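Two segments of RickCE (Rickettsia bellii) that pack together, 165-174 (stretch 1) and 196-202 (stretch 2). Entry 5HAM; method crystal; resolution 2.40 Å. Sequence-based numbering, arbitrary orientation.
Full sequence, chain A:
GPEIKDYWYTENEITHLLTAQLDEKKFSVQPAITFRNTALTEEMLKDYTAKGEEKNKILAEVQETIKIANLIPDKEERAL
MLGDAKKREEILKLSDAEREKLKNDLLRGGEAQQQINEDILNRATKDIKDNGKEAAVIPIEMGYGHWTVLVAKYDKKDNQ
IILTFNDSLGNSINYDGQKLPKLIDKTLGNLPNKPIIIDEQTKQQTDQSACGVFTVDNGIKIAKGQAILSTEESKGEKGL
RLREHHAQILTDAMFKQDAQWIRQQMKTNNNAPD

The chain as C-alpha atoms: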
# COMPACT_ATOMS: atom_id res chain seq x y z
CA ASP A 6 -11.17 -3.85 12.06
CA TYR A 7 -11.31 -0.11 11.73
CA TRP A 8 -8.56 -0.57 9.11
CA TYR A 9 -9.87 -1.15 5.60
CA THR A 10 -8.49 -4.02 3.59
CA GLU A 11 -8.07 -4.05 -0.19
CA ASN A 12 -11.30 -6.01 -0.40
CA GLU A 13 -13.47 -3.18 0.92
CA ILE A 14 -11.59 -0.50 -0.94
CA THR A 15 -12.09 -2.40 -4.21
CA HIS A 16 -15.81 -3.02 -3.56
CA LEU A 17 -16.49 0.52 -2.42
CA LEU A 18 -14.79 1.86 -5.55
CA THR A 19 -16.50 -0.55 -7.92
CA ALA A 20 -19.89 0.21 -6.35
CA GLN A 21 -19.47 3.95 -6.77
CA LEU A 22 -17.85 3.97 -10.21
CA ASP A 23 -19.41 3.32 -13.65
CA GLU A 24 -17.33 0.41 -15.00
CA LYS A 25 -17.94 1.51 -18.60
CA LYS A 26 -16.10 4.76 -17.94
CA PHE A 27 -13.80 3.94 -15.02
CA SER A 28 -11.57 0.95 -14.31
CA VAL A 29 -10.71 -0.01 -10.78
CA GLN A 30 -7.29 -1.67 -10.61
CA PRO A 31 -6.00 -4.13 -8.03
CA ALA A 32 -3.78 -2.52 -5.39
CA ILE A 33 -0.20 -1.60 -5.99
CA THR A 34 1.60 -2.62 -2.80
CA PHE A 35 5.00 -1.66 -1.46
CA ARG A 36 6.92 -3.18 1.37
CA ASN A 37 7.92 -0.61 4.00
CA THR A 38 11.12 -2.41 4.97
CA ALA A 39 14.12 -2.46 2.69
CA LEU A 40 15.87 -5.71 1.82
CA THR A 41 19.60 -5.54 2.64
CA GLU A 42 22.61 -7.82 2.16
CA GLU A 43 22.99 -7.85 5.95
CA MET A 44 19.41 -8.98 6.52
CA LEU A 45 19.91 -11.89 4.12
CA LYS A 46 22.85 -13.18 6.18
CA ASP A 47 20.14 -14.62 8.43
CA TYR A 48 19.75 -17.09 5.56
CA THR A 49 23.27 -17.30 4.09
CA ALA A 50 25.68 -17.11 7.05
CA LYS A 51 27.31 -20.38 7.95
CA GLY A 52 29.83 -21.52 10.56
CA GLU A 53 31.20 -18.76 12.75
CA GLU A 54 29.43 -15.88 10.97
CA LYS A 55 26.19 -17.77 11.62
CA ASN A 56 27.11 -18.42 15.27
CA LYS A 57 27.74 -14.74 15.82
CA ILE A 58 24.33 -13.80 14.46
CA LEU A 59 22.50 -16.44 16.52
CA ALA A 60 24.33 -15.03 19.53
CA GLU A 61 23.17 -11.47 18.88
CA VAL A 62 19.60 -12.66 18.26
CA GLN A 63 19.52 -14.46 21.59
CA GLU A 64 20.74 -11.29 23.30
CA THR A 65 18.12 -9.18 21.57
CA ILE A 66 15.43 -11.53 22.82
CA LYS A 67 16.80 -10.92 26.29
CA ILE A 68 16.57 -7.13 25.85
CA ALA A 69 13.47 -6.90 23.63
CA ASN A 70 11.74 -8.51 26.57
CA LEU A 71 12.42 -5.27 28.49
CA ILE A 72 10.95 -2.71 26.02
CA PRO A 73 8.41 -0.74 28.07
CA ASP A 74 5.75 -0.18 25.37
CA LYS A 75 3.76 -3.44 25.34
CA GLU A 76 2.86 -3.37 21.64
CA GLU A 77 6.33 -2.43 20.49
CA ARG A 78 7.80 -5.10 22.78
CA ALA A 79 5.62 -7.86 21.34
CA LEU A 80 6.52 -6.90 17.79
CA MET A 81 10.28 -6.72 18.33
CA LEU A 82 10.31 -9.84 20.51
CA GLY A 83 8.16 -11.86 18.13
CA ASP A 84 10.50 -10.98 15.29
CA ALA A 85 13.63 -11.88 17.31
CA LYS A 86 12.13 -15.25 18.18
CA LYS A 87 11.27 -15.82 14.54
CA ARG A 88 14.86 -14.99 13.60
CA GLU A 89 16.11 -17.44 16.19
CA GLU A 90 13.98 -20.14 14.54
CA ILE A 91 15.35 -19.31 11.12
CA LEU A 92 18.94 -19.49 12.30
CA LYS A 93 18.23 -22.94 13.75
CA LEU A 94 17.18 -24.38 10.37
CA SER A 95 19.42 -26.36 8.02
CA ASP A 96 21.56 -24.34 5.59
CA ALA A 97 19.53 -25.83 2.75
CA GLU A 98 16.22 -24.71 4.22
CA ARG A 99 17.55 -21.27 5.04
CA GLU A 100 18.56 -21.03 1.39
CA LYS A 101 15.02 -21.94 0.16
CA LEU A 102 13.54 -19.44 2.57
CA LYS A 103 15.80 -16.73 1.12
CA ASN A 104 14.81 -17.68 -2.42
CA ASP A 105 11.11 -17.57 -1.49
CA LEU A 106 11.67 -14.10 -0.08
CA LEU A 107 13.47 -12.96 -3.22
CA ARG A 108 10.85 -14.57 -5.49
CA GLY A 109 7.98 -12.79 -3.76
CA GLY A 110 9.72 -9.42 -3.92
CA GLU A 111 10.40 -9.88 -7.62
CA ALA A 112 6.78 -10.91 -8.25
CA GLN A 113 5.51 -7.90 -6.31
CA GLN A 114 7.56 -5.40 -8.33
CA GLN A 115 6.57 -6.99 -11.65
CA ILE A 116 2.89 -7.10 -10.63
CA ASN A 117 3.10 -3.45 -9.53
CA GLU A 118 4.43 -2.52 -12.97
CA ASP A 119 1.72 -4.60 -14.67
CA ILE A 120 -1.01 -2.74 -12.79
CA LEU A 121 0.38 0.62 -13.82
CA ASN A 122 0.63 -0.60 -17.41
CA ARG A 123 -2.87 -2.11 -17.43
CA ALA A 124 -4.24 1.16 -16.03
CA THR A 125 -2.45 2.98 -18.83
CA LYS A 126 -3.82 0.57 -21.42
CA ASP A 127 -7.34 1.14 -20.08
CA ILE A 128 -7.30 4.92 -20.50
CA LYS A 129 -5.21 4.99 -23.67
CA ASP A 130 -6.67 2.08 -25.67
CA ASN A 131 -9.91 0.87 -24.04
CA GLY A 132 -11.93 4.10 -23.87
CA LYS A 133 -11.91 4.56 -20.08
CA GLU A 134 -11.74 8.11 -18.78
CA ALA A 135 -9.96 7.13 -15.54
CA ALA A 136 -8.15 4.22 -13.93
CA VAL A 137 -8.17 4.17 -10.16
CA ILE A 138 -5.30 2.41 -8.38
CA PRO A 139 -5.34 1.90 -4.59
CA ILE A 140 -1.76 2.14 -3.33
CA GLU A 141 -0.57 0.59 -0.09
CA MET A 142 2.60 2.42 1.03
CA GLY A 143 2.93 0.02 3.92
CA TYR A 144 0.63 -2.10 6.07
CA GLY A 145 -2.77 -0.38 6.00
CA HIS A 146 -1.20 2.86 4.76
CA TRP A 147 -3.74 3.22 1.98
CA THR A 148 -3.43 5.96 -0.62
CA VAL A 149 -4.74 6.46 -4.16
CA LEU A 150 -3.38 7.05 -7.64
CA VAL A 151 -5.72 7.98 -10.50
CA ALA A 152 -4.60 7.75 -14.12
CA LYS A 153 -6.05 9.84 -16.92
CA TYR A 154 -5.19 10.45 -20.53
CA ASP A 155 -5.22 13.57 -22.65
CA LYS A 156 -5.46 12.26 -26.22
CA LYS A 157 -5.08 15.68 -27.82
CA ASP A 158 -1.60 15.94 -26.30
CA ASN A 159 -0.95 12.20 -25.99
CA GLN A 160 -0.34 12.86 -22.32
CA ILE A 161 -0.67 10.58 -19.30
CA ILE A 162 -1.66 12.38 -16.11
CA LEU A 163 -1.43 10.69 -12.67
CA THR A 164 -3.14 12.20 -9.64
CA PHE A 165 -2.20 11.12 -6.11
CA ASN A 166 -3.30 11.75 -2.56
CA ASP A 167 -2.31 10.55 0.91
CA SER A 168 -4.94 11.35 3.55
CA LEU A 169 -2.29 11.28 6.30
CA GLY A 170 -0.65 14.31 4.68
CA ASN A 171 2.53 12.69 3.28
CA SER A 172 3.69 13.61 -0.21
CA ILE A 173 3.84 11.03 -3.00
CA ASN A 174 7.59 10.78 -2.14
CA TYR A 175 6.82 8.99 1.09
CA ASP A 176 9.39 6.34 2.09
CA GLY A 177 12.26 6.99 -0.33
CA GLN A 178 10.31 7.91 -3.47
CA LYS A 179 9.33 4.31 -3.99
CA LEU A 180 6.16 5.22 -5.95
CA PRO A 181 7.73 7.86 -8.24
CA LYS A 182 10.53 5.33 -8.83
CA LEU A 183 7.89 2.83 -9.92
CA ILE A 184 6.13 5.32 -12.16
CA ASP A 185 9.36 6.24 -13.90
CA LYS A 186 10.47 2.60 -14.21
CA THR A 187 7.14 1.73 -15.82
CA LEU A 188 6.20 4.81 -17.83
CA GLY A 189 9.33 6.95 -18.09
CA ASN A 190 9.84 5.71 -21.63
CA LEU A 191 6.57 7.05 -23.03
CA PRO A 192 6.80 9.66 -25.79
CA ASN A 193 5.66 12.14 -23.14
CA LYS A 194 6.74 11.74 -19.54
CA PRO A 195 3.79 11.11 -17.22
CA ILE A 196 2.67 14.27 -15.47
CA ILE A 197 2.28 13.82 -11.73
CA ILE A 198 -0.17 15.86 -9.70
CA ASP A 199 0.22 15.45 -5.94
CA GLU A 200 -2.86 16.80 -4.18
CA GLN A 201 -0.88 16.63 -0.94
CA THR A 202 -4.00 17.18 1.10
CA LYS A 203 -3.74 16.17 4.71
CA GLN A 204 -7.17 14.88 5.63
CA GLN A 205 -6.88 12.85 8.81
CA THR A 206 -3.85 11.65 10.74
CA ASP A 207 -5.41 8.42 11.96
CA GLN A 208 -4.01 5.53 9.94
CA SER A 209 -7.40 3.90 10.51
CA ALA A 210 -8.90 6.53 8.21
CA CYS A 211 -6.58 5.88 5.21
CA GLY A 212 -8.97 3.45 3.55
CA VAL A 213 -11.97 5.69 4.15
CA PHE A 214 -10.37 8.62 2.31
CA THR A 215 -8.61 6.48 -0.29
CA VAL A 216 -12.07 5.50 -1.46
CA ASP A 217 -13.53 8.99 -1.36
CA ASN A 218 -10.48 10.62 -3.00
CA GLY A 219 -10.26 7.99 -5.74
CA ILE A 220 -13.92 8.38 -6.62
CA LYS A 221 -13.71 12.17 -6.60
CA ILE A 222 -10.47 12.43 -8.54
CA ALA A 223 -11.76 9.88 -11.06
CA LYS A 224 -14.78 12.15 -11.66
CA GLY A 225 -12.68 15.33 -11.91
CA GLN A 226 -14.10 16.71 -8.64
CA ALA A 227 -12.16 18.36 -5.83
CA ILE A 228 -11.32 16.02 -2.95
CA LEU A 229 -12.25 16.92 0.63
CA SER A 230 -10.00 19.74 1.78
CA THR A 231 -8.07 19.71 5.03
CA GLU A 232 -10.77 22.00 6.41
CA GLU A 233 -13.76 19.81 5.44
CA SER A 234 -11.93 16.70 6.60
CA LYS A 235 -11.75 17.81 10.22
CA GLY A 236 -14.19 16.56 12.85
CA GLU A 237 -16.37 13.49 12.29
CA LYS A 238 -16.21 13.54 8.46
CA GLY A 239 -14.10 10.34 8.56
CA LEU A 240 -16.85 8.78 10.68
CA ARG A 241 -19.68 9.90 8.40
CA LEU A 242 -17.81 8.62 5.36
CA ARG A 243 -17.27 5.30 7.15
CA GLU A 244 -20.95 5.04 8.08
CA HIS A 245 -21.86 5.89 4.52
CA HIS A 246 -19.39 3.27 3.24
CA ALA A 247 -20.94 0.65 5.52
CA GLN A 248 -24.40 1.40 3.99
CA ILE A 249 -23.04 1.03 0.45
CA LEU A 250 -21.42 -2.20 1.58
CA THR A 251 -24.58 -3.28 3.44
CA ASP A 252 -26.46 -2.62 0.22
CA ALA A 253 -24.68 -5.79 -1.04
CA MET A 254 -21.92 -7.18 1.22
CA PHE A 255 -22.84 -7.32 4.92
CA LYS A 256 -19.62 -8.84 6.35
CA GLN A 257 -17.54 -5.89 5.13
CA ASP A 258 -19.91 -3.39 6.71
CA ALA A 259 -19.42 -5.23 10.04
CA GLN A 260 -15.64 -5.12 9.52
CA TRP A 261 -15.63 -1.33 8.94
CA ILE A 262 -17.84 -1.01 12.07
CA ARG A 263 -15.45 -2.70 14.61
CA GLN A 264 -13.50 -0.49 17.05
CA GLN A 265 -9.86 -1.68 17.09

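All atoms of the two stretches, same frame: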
# COMPACT_ATOMS: atom_id res chain seq x y z
N PHE A 165 -2.40 11.85 -7.37
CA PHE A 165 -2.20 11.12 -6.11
C PHE A 165 -2.69 11.89 -4.88
O PHE A 165 -2.58 13.11 -4.80
CB PHE A 165 -0.71 10.81 -5.96
CG PHE A 165 -0.34 10.14 -4.66
CD1 PHE A 165 -0.42 8.76 -4.53
CD2 PHE A 165 0.14 10.89 -3.59
CE1 PHE A 165 -0.05 8.13 -3.34
CE2 PHE A 165 0.51 10.28 -2.40
CZ PHE A 165 0.41 8.89 -2.27
N ASN A 166 -3.21 11.17 -3.89
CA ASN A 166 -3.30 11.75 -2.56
C ASN A 166 -3.08 10.79 -1.41
O ASN A 166 -3.42 9.62 -1.51
CB ASN A 166 -4.59 12.52 -2.35
CG ASN A 166 -4.49 13.47 -1.16
OD1 ASN A 166 -3.67 14.40 -1.17
ND2 ASN A 166 -5.28 13.23 -0.14
N ASP A 167 -2.50 11.30 -0.33
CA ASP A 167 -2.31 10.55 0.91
C ASP A 167 -3.06 11.31 1.99
O ASP A 167 -2.69 12.43 2.33
CB ASP A 167 -0.81 10.46 1.24
CG ASP A 167 -0.50 9.56 2.47
OD1 ASP A 167 -1.38 9.27 3.31
OD2 ASP A 167 0.67 9.16 2.61
N SER A 168 -4.12 10.70 2.52
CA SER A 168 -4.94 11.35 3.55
C SER A 168 -4.19 11.71 4.83
O SER A 168 -4.58 12.64 5.54
CB SER A 168 -6.20 10.52 3.87
OG SER A 168 -5.89 9.18 4.24
N LEU A 169 -3.11 10.98 5.13
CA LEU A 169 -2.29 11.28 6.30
C LEU A 169 -1.45 12.55 6.15
O LEU A 169 -0.84 13.00 7.12
CB LEU A 169 -1.34 10.10 6.61
CG LEU A 169 -1.93 8.77 7.08
CD1 LEU A 169 -0.89 7.65 7.00
CD2 LEU A 169 -2.48 8.89 8.50
N GLY A 170 -1.41 13.10 4.94
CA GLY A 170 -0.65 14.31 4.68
C GLY A 170 0.82 14.12 4.27
O GLY A 170 1.59 15.07 4.33
N ASN A 171 1.21 12.91 3.89
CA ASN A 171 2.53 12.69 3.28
C ASN A 171 2.49 13.00 1.80
O ASN A 171 1.44 12.89 1.17
CB ASN A 171 2.96 11.23 3.41
CG ASN A 171 2.97 10.76 4.83
OD1 ASN A 171 3.80 11.19 5.63
ND2 ASN A 171 2.05 9.86 5.16
N SER A 172 3.63 13.39 1.23
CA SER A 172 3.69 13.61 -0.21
C SER A 172 3.78 12.25 -0.87
O SER A 172 3.97 11.24 -0.20
CB SER A 172 4.91 14.44 -0.58
OG SER A 172 6.06 13.61 -0.67
N ILE A 173 3.68 12.24 -2.20
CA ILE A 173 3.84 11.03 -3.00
C ILE A 173 5.26 10.46 -2.91
O ILE A 173 5.51 9.35 -3.38
CB ILE A 173 3.47 11.31 -4.49
CG1 ILE A 173 3.22 10.02 -5.26
CG2 ILE A 173 4.54 12.14 -5.21
CD1 ILE A 173 3.04 10.28 -6.72
N ASN A 174 6.19 11.21 -2.30
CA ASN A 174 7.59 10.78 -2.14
C ASN A 174 7.84 9.98 -0.89
O ASN A 174 8.96 9.57 -0.62
CB ASN A 174 8.52 11.98 -2.12
CG ASN A 174 8.58 12.67 -3.46
OD1 ASN A 174 8.73 12.03 -4.50
ND2 ASN A 174 8.43 13.98 -3.45
N ILE A 196 2.78 13.14 -16.38
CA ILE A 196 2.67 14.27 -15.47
C ILE A 196 2.08 13.82 -14.14
O ILE A 196 1.06 13.13 -14.09
CB ILE A 196 1.78 15.35 -16.06
CG1 ILE A 196 2.52 16.07 -17.17
CG2 ILE A 196 1.35 16.34 -14.99
CD1 ILE A 196 1.61 16.87 -18.07
N ILE A 197 2.74 14.19 -13.06
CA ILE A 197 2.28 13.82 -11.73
C ILE A 197 1.70 15.02 -10.98
O ILE A 197 2.34 16.06 -10.84
CB ILE A 197 3.43 13.20 -10.93
CG1 ILE A 197 3.77 11.83 -11.54
CG2 ILE A 197 3.07 13.10 -9.44
CD1 ILE A 197 4.88 11.13 -10.81
N ILE A 198 0.47 14.86 -10.53
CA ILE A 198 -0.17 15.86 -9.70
C ILE A 198 -0.37 15.28 -8.30
O ILE A 198 -1.09 14.31 -8.11
CB ILE A 198 -1.52 16.29 -10.28
CG1 ILE A 198 -1.32 16.94 -11.65
CG2 ILE A 198 -2.21 17.24 -9.33
CD1 ILE A 198 -2.60 17.02 -12.47
N ASP A 199 0.33 15.87 -7.33
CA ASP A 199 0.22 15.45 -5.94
C ASP A 199 -0.68 16.42 -5.20
O ASP A 199 -0.31 17.57 -5.00
CB ASP A 199 1.62 15.41 -5.30
CG ASP A 199 1.63 14.75 -3.92
OD1 ASP A 199 0.58 14.24 -3.47
OD2 ASP A 199 2.71 14.73 -3.29
N GLU A 200 -1.85 15.94 -4.80
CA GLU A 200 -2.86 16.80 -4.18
C GLU A 200 -2.37 17.26 -2.83
O GLU A 200 -2.82 18.29 -2.32
CB GLU A 200 -4.18 16.05 -3.99
CG GLU A 200 -4.82 15.59 -5.29
CD GLU A 200 -5.49 16.73 -6.04
OE1 GLU A 200 -5.07 17.02 -7.18
OE2 GLU A 200 -6.45 17.33 -5.50
N GLN A 201 -1.41 16.49 -2.30
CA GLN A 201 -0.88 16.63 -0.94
C GLN A 201 -1.86 17.27 0.03
O GLN A 201 -1.63 18.36 0.57
CB GLN A 201 0.50 17.33 -0.90
CG GLN A 201 0.81 18.24 -2.05
CD GLN A 201 2.21 18.84 -1.96
OE1 GLN A 201 2.86 18.75 -0.92
NE2 GLN A 201 2.68 19.43 -3.04
N THR A 202 -2.98 16.60 0.24
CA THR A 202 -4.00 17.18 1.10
C THR A 202 -4.13 16.35 2.34
O THR A 202 -4.68 15.24 2.30
CB THR A 202 -5.34 17.25 0.40
OG1 THR A 202 -5.17 17.93 -0.84
CG2 THR A 202 -6.37 17.97 1.26
O HOH W 1 -0.49 13.35 -1.08

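Stretches 165-174 and 196-202 of RickCE meet as neighbouring parallel strands that soon give way to loops, where side chains take over the bonding from the backbone; together they bury 473 Å². Phe165 sets the register. It pairs with Asp199 in a parallel bridge, their CA atoms 5.0 Å apart, and its two backbone polar groups reach the residues before and after that partner, as parallel pairing requires: Phe165 N donates to Ile198 O (2.9 Å) and Phe165 O accepts from Glu200 N (2.9 Å), both nearly straight. The side chains of Phe165 and Asp199 lie on the same face of the sheet, and the carboxylate approaches the ring at its edge, near the ring plane, with Asp199 OD1 3.4 Å from Phe165 CD2. The ring edge carries a slight positive charge, so it suits a carboxylate oxygen.

Asn166 continues the ladder with its side chain. Its CB points sideways, but the amide end comes nearer and reads the backbone of Thr202 in both directions: Thr202 N donates to Asn166 OD1 (2.7 Å), and Asn166 ND2 donates to Thr202 O (3.2 Å). Asn166 OD1 is also 3.3 Å from Gln201 N, but the angle is poor for a hydrogen bond; that N-H is instead bonded to Asp199 OD1 (3.2 Å from Gln201 N), within its own stretch.

Asp167 braces its own loop, and both its carboxylate oxygens are also bonded elsewhere in the structure. Asp167 OD1 accepts from Leu169 N (3.0 Å) and Asp167 OD2 from Asn171 ND2 (3.0 Å), while Gly170 N donates to Asp167 O (3.0 Å) across a type I turn. Gly170 closes this turn with a positive phi of 89°, where a CB would be jammed against the preceding carbonyl oxygen. Water 1 links the loop to stretch 2: it accepts from Asp167 N (3.0 Å) and lies within hydrogen-bonding distance of both Asn171 O (3.0 Å) and Asp199 OD1 (2.8 Å).

Beyond the turn, the chain comes back to Asp199. Ser172 packs beside its carboxylate, with Ser172 CA 3.4 Å from Asp199 OD2, and its hydroxyl caps the turn leading into a helix by accepting from Asn174 N (2.9 Å from Ser172 OG). Ile173 N donates to Asp199 OD2 (2.9 Å), so this one carboxylate receives backbone N-H groups from both stretches, at OD2 from Ile173 and at OD1 from Gln201. The CA-to-CB bond of Ile173 points toward stretch 2, and the side chain makes an apolar contact, Ile173 CD1 to Ile197 CG2 at 3.9 Å.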